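Carbohydrate oxidase (Microdochium nivale, PDB 3RJA) oxidises the C1 hydroxyl of mono-, oligo- and polysaccharides to lactones, using FAD and reducing molecular oxygen to hydrogen peroxide. Local coordinates at residues Ala47-Ala52 / Leu84-Asp89; Gly1-Cys6 / Pro37-Gln42; Ala65-His70 / Val135-His140. All coordinates share one frame; numbering follows the deposited sequence.

Overall arrangement
The three contacts surround one parallel sheet, in which strand 84-87 lies between strands 39-42 and 63-66, and show how chemistry changes from the rim of a fold to its cofactor. Interaction 2, whose centre lies about 29 Å from that of the chain, is partly buried and relies on a water as much as on packing. Interaction 1 is buried and made almost wholly of aliphatic side chains, with one methyl against a helix carbonyl. Interaction 3, its centre about 9 Å from that of the chain, is buried and organised by FAD, with backbone N-H groups and a covalent histidine. Interaction 1 touches both others through neighbouring strands of the sheet; interactions 2 and 3 do not touch.

Interaction 1 (Ala47-Ala52 / Leu84-Asp89); sequences AHIQSA and LMVQLD
Leu84 meets Ala52 at the start of the strand. Its CG stands anti to the backbone N (chi1 178°), and from there CD2 is brought to 3.3 Å from Ala52 O, a methyl group set against a helix carbonyl, and to 4.3 Å from Ala52 CB. The same leucine also touches Ile3 and Leu7 of helix 2-9, and Ala52 rests on Leu7, so three elements converge at this end. Val86, the residue nearest to Ile49 by backbone, divides its two methyls between the helix residues: CG2 lies 4.1 Å from Ala52 CB, and CG1 4.3 Å from Ile49 CG1.

The arrangement is a beta-alpha-beta crossover. Strand 39-42 leads into helix 46-58, which returns to strand 63-66, and strand 84-87 is inserted between the two, beneath the helix. Accordingly the helix runs almost exactly antiparallel to that strand (175°), with the axes of the short segments 9.8 Å apart, a spacing bridged by aliphatic side chains from both elements.

Gln87 donates NE2 to Asp89 OD1 over 2.9 Å, reaching it from above the carboxylate plane, while its OE1 accepts from Lys66 NZ. Leu88 follows the strand and swings its end back to the helix, where CD2 lies 3.7 Å from Ile49 CD1. The two side chains cross at about a right angle, and Leu88 also touches Ala65, Thr43 and the FAD. Asp89, buried at the end of the segment, forms salt bridges through OD2 with Arg24 and Arg111.

Interaction 2 (Gly1-Cys6 / Pro37-Gln42); sequences GAIEAC and PTAIAQ. With ABL ((2R,3R,4R,5R)-4,5-dihydroxy-2-(hydroxymethyl)-6-oxopiperidin-3-yl beta-D-glucopyranoside), chain H.
Glu4 and Thr38 are joined by one water that three of their oxygens grip. The water donates to Glu4 OE2 over 2.8 Å and to Thr38 O, and it accepts from Thr38 OG1, also over 2.8 Å. It supplies the protons that Glu4 OE2 and Thr38 O, two acceptors 3.6 Å apart, lack between them. The glutamate bends at chi2 (78°), which turns its other oxygen back to the chain terminus: Gly1 N bonds to Glu4 OE1 over 3.0 Å, from above the carboxylate plane, and probably brings a positive charge to it.

Beside this polar rim, Ile3 presents CG1 and CG2 to the CB of Ala39 (Ile3 CG2 to Ala39 CB 4.0 Å), while the same methyl touches Thr38 OG1.

Farther along the strand, the extended Gln42 side chain lies against a bound substrate analogue, its CD 3.6 Å from C6A, the hydroxymethyl carbon of the ligand. This is a second copy, apart from the one in the active-site pocket, and it is hydrogen-bonded by Thr19 and Ile16. An alanine at Gln42 would probably open a gap beside C6A and leave that hydroxymethyl group freer to turn.

Helix 2-9 packs by its first turn beside the N-terminal end of strand 39-42, at Thr38 and Ala39, with Ile3 reaching over to Leu84 of strand 84-87 and Cys6 tied by a disulfide to Cys55 of helix 46-58.

Interaction 3 (Ala65-His70 / Val135-His140); sequences AKSGGH and VGISGH. With FAD (flavin-adenine dinucleotide), chain B.
His70 and Val135 meet by a CH-pi contact: the valine's CG2 sits over one face of the imidazole, 4.0 Å from its centroid, and also packs on the flavin ring. At the ring edge His70 ND1 is bonded covalently to FAD C8M (1.5 Å).

Hydrogen bonds to the pyrophosphate come in pairs. Ser67 N and Gly69 N both reach O1A, whereas O1P and O2P each take one N-H from either segment: O1P from Gly68 and Gly139, O2P from His70 and Gly136 (2.8 Å from Gly136 N). At the far end His140 ND1 pairs with the ribityl O2' at 2.9 Å. Ser67 OG, anti to its backbone N (chi1 175°), is turned to Ser138 N, which bonds to it weakly (3.4 Å); both serine hydroxyls bond to Pro108 O, and Ser138 OG to Trp200 NE1 too.

Gly68 and Gly136 approach to 3.6 Å between CA atoms, and a CB on either would clash with the other segment.

This site of the FAD-binding domain lies where the loop after strand 63-66 faces the N-terminus of helix 137-142, with Gly136 at the N-cap position, helix 112-123 against Val135 and strand 196-206 against Ile137.

Interaction 1 (Ala47-Ala52 / Leu84-Asp89)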
loop_
_atom_site.group_PDB
_atom_site.type_symbol
_atom_site.label_atom_id
_atom_site.label_comp_id
_atom_site.label_asym_id
_atom_site.label_seq_id
_atom_site.Cartn_x
_atom_site.Cartn_y
_atom_site.Cartn_z
ATOM N N ALA A 47 -23.989 9.228 5.322
ATOM C CA ALA A 47 -25.030 8.937 6.282
ATOM C C ALA A 47 -25.213 7.420 6.488
ATOM O O ALA A 47 -25.452 6.963 7.619
ATOM C CB ALA A 47 -26.360 9.601 5.822
ATOM N N HIS A 48 -25.108 6.643 5.408
ATOM C CA HIS A 48 -25.134 5.184 5.508
ATOM C C HIS A 48 -23.991 4.669 6.390
ATOM O O HIS A 48 -24.206 3.802 7.260
ATOM C CB HIS A 48 -25.011 4.546 4.129
ATOM C CG HIS A 48 -26.246 4.662 3.284
ATOM N ND1 HIS A 48 -26.222 4.474 1.914
ATOM C CD2 HIS A 48 -27.538 4.942 3.609
ATOM C CE1 HIS A 48 -27.447 4.639 1.432
ATOM N NE2 HIS A 48 -28.261 4.933 2.435
ATOM N N ILE A 49 -22.773 5.176 6.130
ATOM C CA ILE A 49 -21.585 4.783 6.901
ATOM C C ILE A 49 -21.843 5.059 8.386
ATOM O O ILE A 49 -21.633 4.178 9.240
ATOM C CB ILE A 49 -20.274 5.482 6.394
ATOM C CG1 ILE A 49 -19.972 5.088 4.913
ATOM C CG2 ILE A 49 -19.066 5.130 7.322
ATOM C CD1 ILE A 49 -18.867 5.935 4.230
ATOM N N GLN A 50 -22.317 6.279 8.670
ATOM C CA GLN A 50 -22.704 6.693 10.011
ATOM C C GLN A 50 -23.745 5.774 10.665
ATOM O O GLN A 50 -23.573 5.328 11.795
ATOM C CB GLN A 50 -23.241 8.135 9.963
ATOM C CG GLN A 50 -23.649 8.709 11.325
ATOM C CD GLN A 50 -24.118 10.151 11.187
ATOM O OE1 GLN A 50 -24.857 10.483 10.265
ATOM N NE2 GLN A 50 -23.638 11.011 12.060
ATOM N N SER A 51 -24.817 5.481 9.953
ATOM C CA SER A 51 -25.852 4.618 10.486
ATOM C C SER A 51 -25.310 3.200 10.758
ATOM O O SER A 51 -25.719 2.545 11.740
ATOM C CB SER A 51 -27.003 4.537 9.477
ATOM O OG SER A 51 -27.604 5.822 9.324
ATOM N N ALA A 52 -24.418 2.723 9.879
ATOM C CA ALA A 52 -23.828 1.399 10.066
ATOM C C ALA A 52 -23.015 1.382 11.368
ATOM O O ALA A 52 -23.125 0.455 12.137
ATOM C CB ALA A 52 -22.964 0.967 8.839
ATOM N N LEU A 84 -19.372 -6.419 11.418
ATOM C CA LEU A 84 -20.164 -5.669 10.472
ATOM C C LEU A 84 -19.159 -5.161 9.430
ATOM O O LEU A 84 -18.171 -4.496 9.785
ATOM C CB LEU A 84 -20.859 -4.482 11.174
ATOM C CG LEU A 84 -21.697 -3.566 10.269
ATOM C CD1 LEU A 84 -22.647 -4.380 9.398
ATOM C CD2 LEU A 84 -22.523 -2.592 11.155
ATOM N N MET A 85 -19.366 -5.515 8.166
ATOM C CA MET A 85 -18.445 -5.036 7.132
ATOM C C MET A 85 -19.135 -3.909 6.371
ATOM O O MET A 85 -20.237 -4.079 5.846
ATOM C CB MET A 85 -17.970 -6.172 6.183
ATOM C CG MET A 85 -16.781 -5.754 5.269
ATOM S SD MET A 85 -16.063 -7.089 4.279
ATOM C CE MET A 85 -17.346 -7.350 3.044
ATOM N N VAL A 86 -18.483 -2.753 6.353
ATOM C CA VAL A 86 -18.945 -1.588 5.610
ATOM C C VAL A 86 -18.254 -1.631 4.267
ATOM O O VAL A 86 -17.056 -1.289 4.164
ATOM C CB VAL A 86 -18.618 -0.277 6.350
ATOM C CG1 VAL A 86 -19.041 0.956 5.542
ATOM C CG2 VAL A 86 -19.260 -0.266 7.758
ATOM N N GLN A 87 -19.005 -2.099 3.254
ATOM C CA GLN A 87 -18.488 -2.343 1.905
ATOM C C GLN A 87 -18.586 -1.017 1.117
ATOM O O GLN A 87 -19.691 -0.530 0.883
ATOM C CB GLN A 87 -19.332 -3.420 1.222
ATOM C CG GLN A 87 -18.997 -3.671 -0.230
ATOM C CD GLN A 87 -17.535 -4.101 -0.416
ATOM O OE1 GLN A 87 -16.941 -4.709 0.475
ATOM N NE2 GLN A 87 -16.967 -3.789 -1.566
ATOM N N LEU A 88 -17.437 -0.437 0.748
ATOM C CA LEU A 88 -17.406 0.951 0.259
ATOM C C LEU A 88 -17.310 1.089 -1.259
ATOM O O LEU A 88 -17.467 2.194 -1.799
ATOM C CB LEU A 88 -16.246 1.732 0.911
ATOM C CG LEU A 88 -16.284 1.936 2.428
ATOM C CD1 LEU A 88 -14.946 2.528 2.973
ATOM C CD2 LEU A 88 -17.477 2.825 2.857
ATOM N N ASP A 89 -17.059 -0.023 -1.943
ATOM C CA ASP A 89 -16.603 0.026 -3.321
ATOM C C ASP A 89 -17.636 0.468 -4.389
ATOM O O ASP A 89 -17.312 0.491 -5.592
ATOM C CB ASP A 89 -15.884 -1.286 -3.698
ATOM C CG ASP A 89 -16.820 -2.322 -4.318
ATOM O OD1 ASP A 89 -17.998 -2.391 -3.914
ATOM O OD2 ASP A 89 -16.353 -3.084 -5.202
#

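Interaction 2 (Gly1-Cys6 / Pro37-Gln42)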
loop_
_atom_site.group_PDB
_atom_site.type_symbol
_atom_site.label_atom_id
_atom_site.label_comp_id
_atom_site.label_asym_id
_atom_site.label_seq_id
_atom_site.Cartn_x
_atom_site.Cartn_y
_atom_site.Cartn_z
ATOM N N GLY A 1 -32.013 -11.154 10.995
ATOM C CA GLY A 1 -31.675 -11.009 12.431
ATOM C C GLY A 1 -31.503 -9.550 12.822
ATOM O O GLY A 1 -31.790 -8.634 12.047
ATOM N N ALA A 2 -31.011 -9.346 14.030
ATOM C CA ALA A 2 -30.974 -8.021 14.633
ATOM C C ALA A 2 -30.180 -6.975 13.798
ATOM O O ALA A 2 -30.662 -5.866 13.611
ATOM C CB ALA A 2 -30.419 -8.143 16.046
ATOM N N ILE A 3 -28.975 -7.338 13.318
ATOM C CA ILE A 3 -28.123 -6.406 12.556
ATOM C C ILE A 3 -28.755 -6.052 11.206
ATOM O O ILE A 3 -28.753 -4.885 10.810
ATOM C CB ILE A 3 -26.609 -6.907 12.403
ATOM C CG1 ILE A 3 -25.759 -5.910 11.615
ATOM C CG2 ILE A 3 -26.522 -8.325 11.812
ATOM C CD1 ILE A 3 -25.529 -4.519 12.377
ATOM N N GLU A 4 -29.304 -7.045 10.507
ATOM C CA GLU A 4 -30.003 -6.775 9.240
ATOM C C GLU A 4 -31.161 -5.775 9.494
ATOM O O GLU A 4 -31.300 -4.768 8.807
ATOM C CB GLU A 4 -30.561 -8.061 8.625
ATOM C CG GLU A 4 -29.513 -9.083 8.105
ATOM C CD GLU A 4 -28.850 -9.900 9.214
ATOM O OE1 GLU A 4 -29.360 -9.894 10.355
ATOM O OE2 GLU A 4 -27.825 -10.558 8.931
ATOM N N ALA A 5 -31.976 -6.065 10.498
ATOM C CA ALA A 5 -33.124 -5.211 10.847
ATOM C C ALA A 5 -32.645 -3.801 11.147
ATOM O O ALA A 5 -33.218 -2.835 10.661
ATOM C CB ALA A 5 -33.851 -5.782 12.060
ATOM N N CYS A 6 -31.561 -3.698 11.918
ATOM C CA CYS A 6 -31.009 -2.385 12.297
ATOM C C CYS A 6 -30.575 -1.583 11.081
ATOM O O CYS A 6 -30.852 -0.395 10.996
ATOM C CB CYS A 6 -29.812 -2.529 13.249
ATOM S SG CYS A 6 -29.213 -0.937 13.871
ATOM N N PRO A 37 -18.435 -12.069 7.392
ATOM C CA PRO A 37 -18.952 -10.967 8.217
ATOM C C PRO A 37 -20.331 -11.338 8.737
ATOM O O PRO A 37 -21.008 -12.181 8.134
ATOM C CB PRO A 37 -19.047 -9.778 7.249
ATOM C CG PRO A 37 -18.341 -10.197 6.017
ATOM C CD PRO A 37 -18.314 -11.711 5.973
ATOM N N THR A 38 -20.744 -10.768 9.867
ATOM C CA THR A 38 -22.119 -11.020 10.271
ATOM C C THR A 38 -23.127 -10.421 9.268
ATOM O O THR A 38 -24.212 -10.981 9.055
ATOM C CB THR A 38 -22.431 -10.577 11.705
ATOM O OG1 THR A 38 -23.757 -10.993 12.010
ATOM C CG2 THR A 38 -22.304 -9.061 11.886
ATOM N N ALA A 39 -22.753 -9.285 8.670
ATOM C CA ALA A 39 -23.556 -8.648 7.648
ATOM C C ALA A 39 -22.689 -7.718 6.824
ATOM O O ALA A 39 -21.676 -7.237 7.317
ATOM C CB ALA A 39 -24.747 -7.858 8.298
ATOM N N ILE A 40 -23.097 -7.465 5.574
ATOM C CA ILE A 40 -22.412 -6.516 4.719
ATOM C C ILE A 40 -23.333 -5.338 4.374
ATOM O O ILE A 40 -24.358 -5.531 3.709
ATOM C CB ILE A 40 -21.912 -7.167 3.431
ATOM C CG1 ILE A 40 -21.137 -8.473 3.721
ATOM C CG2 ILE A 40 -21.017 -6.178 2.633
ATOM C CD1 ILE A 40 -20.590 -9.148 2.413
ATOM N N ALA A 41 -22.952 -4.131 4.839
ATOM C CA ALA A 41 -23.623 -2.867 4.517
ATOM C C ALA A 41 -22.955 -2.273 3.273
ATOM O O ALA A 41 -21.783 -1.856 3.326
ATOM C CB ALA A 41 -23.515 -1.882 5.667
ATOM N N GLN A 42 -23.684 -2.261 2.159
ATOM C CA GLN A 42 -23.135 -1.773 0.893
ATOM C C GLN A 42 -23.539 -0.293 0.779
ATOM O O GLN A 42 -24.619 0.032 0.242
ATOM C CB GLN A 42 -23.685 -2.587 -0.274
ATOM C CG GLN A 42 -22.940 -2.365 -1.600
ATOM C CD GLN A 42 -23.663 -2.985 -2.784
ATOM O OE1 GLN A 42 -23.338 -4.108 -3.227
ATOM N NE2 GLN A 42 -24.634 -2.268 -3.308
HETATM C C1A ABL H . -27.358 -7.477 -2.616
HETATM O O1A ABL H . -26.746 -8.493 -2.212
HETATM C C2A ABL H . -28.541 -7.582 -3.582
HETATM O O2A ABL H . -28.347 -8.775 -4.338
HETATM C C3A ABL H . -28.551 -6.400 -4.564
HETATM O O3A ABL H . -29.749 -6.488 -5.355
HETATM C C4A ABL H . -28.553 -5.099 -3.811
HETATM O O1 ABL H . -28.556 -3.988 -4.728
HETATM C C5A ABL H . -27.177 -5.050 -3.093
HETATM N N5 ABL H . -26.999 -6.232 -2.231
HETATM C C6A ABL H . -27.110 -3.811 -2.170
HETATM O O6A ABL H . -28.377 -3.546 -1.598
HETATM C C1 ABL H . -29.663 -3.056 -4.797
HETATM C C2 ABL H . -29.329 -1.966 -5.834
HETATM O O2 ABL H . -28.134 -1.271 -5.463
HETATM C C3 ABL H . -30.478 -0.975 -5.953
HETATM O O3 ABL H . -30.195 -0.134 -7.056
HETATM C C4 ABL H . -31.838 -1.722 -6.119
HETATM O O4 ABL H . -32.914 -0.802 -6.009
HETATM C C5 ABL H . -31.993 -2.816 -5.056
HETATM O O5 ABL H . -30.862 -3.690 -5.183
HETATM C C6 ABL H . -33.324 -3.578 -5.109
HETATM O O6 ABL H . -33.622 -4.183 -6.340
HETATM O O HOH W 1 -26.005 -11.821 10.616
#

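Interaction 3 (Ala65-His70 / Val135-His140)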
loop_
_atom_site.group_PDB
_atom_site.type_symbol
_atom_site.label_atom_id
_atom_site.label_comp_id
_atom_site.label_asym_id
_atom_site.label_seq_id
_atom_site.Cartn_x
_atom_site.Cartn_y
_atom_site.Cartn_z
ATOM N N ALA A 65 -14.171 -1.425 7.705
ATOM C CA ALA A 65 -14.416 -0.919 6.326
ATOM C C ALA A 65 -13.608 -1.694 5.276
ATOM O O ALA A 65 -12.450 -2.044 5.507
ATOM C CB ALA A 65 -14.119 0.541 6.244
ATOM N N LYS A 66 -14.223 -1.982 4.138
ATOM C CA LYS A 66 -13.505 -2.607 3.028
ATOM C C LYS A 66 -13.674 -1.662 1.854
ATOM O O LYS A 66 -14.798 -1.348 1.494
ATOM C CB LYS A 66 -14.066 -4.006 2.669
ATOM C CG LYS A 66 -13.185 -4.784 1.650
ATOM C CD LYS A 66 -13.304 -6.340 1.791
ATOM C CE LYS A 66 -14.583 -6.875 1.120
ATOM N NZ LYS A 66 -14.617 -6.614 -0.327
ATOM N N SER A 67 -12.555 -1.214 1.281
ATOM C CA SER A 67 -12.553 -0.237 0.213
ATOM C C SER A 67 -12.272 -1.001 -1.107
ATOM O O SER A 67 -13.214 -1.383 -1.798
ATOM C CB SER A 67 -11.495 0.834 0.532
ATOM O OG SER A 67 -11.327 1.767 -0.505
ATOM N N GLY A 68 -10.996 -1.254 -1.440
ATOM C CA GLY A 68 -10.667 -2.072 -2.617
ATOM C C GLY A 68 -10.490 -3.555 -2.287
ATOM O O GLY A 68 -10.391 -4.394 -3.197
ATOM N N GLY A 69 -10.344 -3.859 -0.991
ATOM C CA GLY A 69 -10.235 -5.233 -0.513
ATOM C C GLY A 69 -8.875 -5.847 -0.753
ATOM O O GLY A 69 -8.693 -7.072 -0.623
ATOM N N HIS A 70 -7.899 -5.003 -1.053
ATOM C CA HIS A 70 -6.542 -5.473 -1.288
ATOM C C HIS A 70 -5.682 -5.832 -0.069
ATOM O O HIS A 70 -4.560 -6.335 -0.234
ATOM C CB HIS A 70 -5.824 -4.557 -2.289
ATOM C CG HIS A 70 -6.082 -4.957 -3.708
ATOM N ND1 HIS A 70 -5.177 -5.691 -4.446
ATOM C CD2 HIS A 70 -7.179 -4.805 -4.491
ATOM C CE1 HIS A 70 -5.699 -5.945 -5.639
ATOM N NE2 HIS A 70 -6.909 -5.418 -5.692
ATOM N N VAL A 135 -6.619 -1.533 -6.530
ATOM C CA VAL A 135 -6.397 -1.107 -5.149
ATOM C C VAL A 135 -7.369 0.010 -4.751
ATOM O O VAL A 135 -7.613 0.933 -5.515
ATOM C CB VAL A 135 -4.915 -0.710 -4.918
ATOM C CG1 VAL A 135 -4.713 -0.024 -3.563
ATOM C CG2 VAL A 135 -4.057 -1.981 -4.977
ATOM N N GLY A 136 -7.945 -0.093 -3.563
ATOM C CA GLY A 136 -8.833 0.942 -3.067
ATOM C C GLY A 136 -8.050 2.157 -2.571
ATOM O O GLY A 136 -6.972 2.021 -1.968
ATOM N N ILE A 137 -8.590 3.346 -2.856
ATOM C CA ILE A 137 -8.065 4.595 -2.337
ATOM C C ILE A 137 -7.898 4.589 -0.792
ATOM O O ILE A 137 -6.886 5.097 -0.286
ATOM C CB ILE A 137 -8.931 5.804 -2.793
ATOM C CG1 ILE A 137 -8.215 7.124 -2.506
ATOM C CG2 ILE A 137 -10.346 5.794 -2.197
ATOM C CD1 ILE A 137 -9.060 8.354 -2.858
ATOM N N SER A 138 -8.861 4.011 -0.053
ATOM C CA SER A 138 -8.838 4.213 1.407
ATOM C C SER A 138 -7.754 3.428 2.117
ATOM O O SER A 138 -7.001 4.016 2.852
ATOM C CB SER A 138 -10.202 4.009 2.075
ATOM O OG SER A 138 -11.144 4.902 1.528
ATOM N N GLY A 139 -7.675 2.110 1.912
ATOM C CA GLY A 139 -6.566 1.343 2.507
ATOM C C GLY A 139 -5.195 1.842 2.087
ATOM O O GLY A 139 -4.260 1.902 2.892
ATOM N N HIS A 140 -5.078 2.209 0.820
ATOM C CA HIS A 140 -3.809 2.631 0.221
ATOM C C HIS A 140 -3.321 3.946 0.827
ATOM O O HIS A 140 -2.209 4.009 1.374
ATOM C CB HIS A 140 -3.979 2.782 -1.295
ATOM C CG HIS A 140 -2.697 2.967 -2.064
ATOM N ND1 HIS A 140 -1.785 1.947 -2.246
ATOM C CD2 HIS A 140 -2.225 4.029 -2.769
ATOM C CE1 HIS A 140 -0.796 2.377 -3.021
ATOM N NE2 HIS A 140 -1.030 3.646 -3.329
HETATM P PA FAD B . -8.905 -2.908 2.085
HETATM O O1A FAD B . -10.303 -2.569 1.644
HETATM O O2A FAD B . -8.636 -4.379 2.273
HETATM O O5B FAD B . -8.597 -2.146 3.464
HETATM C C5B FAD B . -7.263 -2.089 3.954
HETATM C C4B FAD B . -7.292 -1.536 5.390
HETATM O O4B FAD B . -7.771 -0.190 5.376
HETATM C C3B FAD B . -8.225 -2.318 6.312
HETATM O O3B FAD B . -7.744 -2.205 7.653
HETATM C C2B FAD B . -9.514 -1.511 6.193
HETATM O O2B FAD B . -10.444 -1.660 7.240
HETATM C C1B FAD B . -8.950 -0.098 6.128
HETATM N N9A FAD B . -9.884 0.788 5.440
HETATM C C8A FAD B . -10.531 0.579 4.226
HETATM N N7A FAD B . -11.300 1.675 3.989
HETATM C C5A FAD B . -11.134 2.553 4.991
HETATM C C6A FAD B . -11.689 3.814 5.231
HETATM N N6A FAD B . -12.554 4.370 4.354
HETATM N N1A FAD B . -11.296 4.487 6.375
HETATM C C2A FAD B . -10.413 3.905 7.279
HETATM N N3A FAD B . -9.893 2.644 7.065
HETATM C C4A FAD B . -10.251 1.996 5.921
HETATM N N1 FAD B . 0.913 -0.889 -2.104
HETATM C C2 FAD B . 1.772 0.176 -2.398
HETATM O O2 FAD B . 2.135 0.978 -1.528
HETATM N N3 FAD B . 2.152 0.337 -3.728
HETATM C C4 FAD B . 1.665 -0.397 -4.792
HETATM O O4 FAD B . 1.970 -0.110 -5.972
HETATM C C4X FAD B . 0.795 -1.557 -4.423
HETATM N N5 FAD B . 0.293 -2.336 -5.367
HETATM C C5X FAD B . -0.594 -3.345 -5.073
HETATM C C6 FAD B . -1.194 -4.109 -6.106
HETATM C C7 FAD B . -2.186 -5.031 -5.830
HETATM C C7M FAD B . -2.821 -5.868 -6.960
HETATM C C8 FAD B . -2.692 -5.116 -4.511
HETATM C C8M FAD B . -3.797 -6.094 -4.162
HETATM C C9 FAD B . -2.072 -4.428 -3.479
HETATM C C9A FAD B . -1.033 -3.512 -3.738
HETATM N N10 FAD B . -0.478 -2.689 -2.728
HETATM C C10 FAD B . 0.506 -1.761 -3.028
HETATM C "C1'" FAD B . -0.925 -2.873 -1.308
HETATM C "C2'" FAD B . -2.017 -1.872 -0.958
HETATM O "O2'" FAD B . -1.437 -0.584 -0.793
HETATM C "C3'" FAD B . -2.675 -2.262 0.346
HETATM O "O3'" FAD B . -3.119 -3.600 0.286
HETATM C "C4'" FAD B . -3.839 -1.302 0.645
HETATM O "O4'" FAD B . -4.050 -1.256 2.023
HETATM C "C5'" FAD B . -5.115 -1.708 -0.098
HETATM O "O5'" FAD B . -6.135 -0.791 0.184
HETATM P P FAD B . -7.678 -1.257 -0.021
HETATM O O1P FAD B . -8.607 -0.108 0.234
HETATM O O2P FAD B . -7.843 -1.872 -1.412
HETATM O O3P FAD B . -7.748 -2.417 1.079
#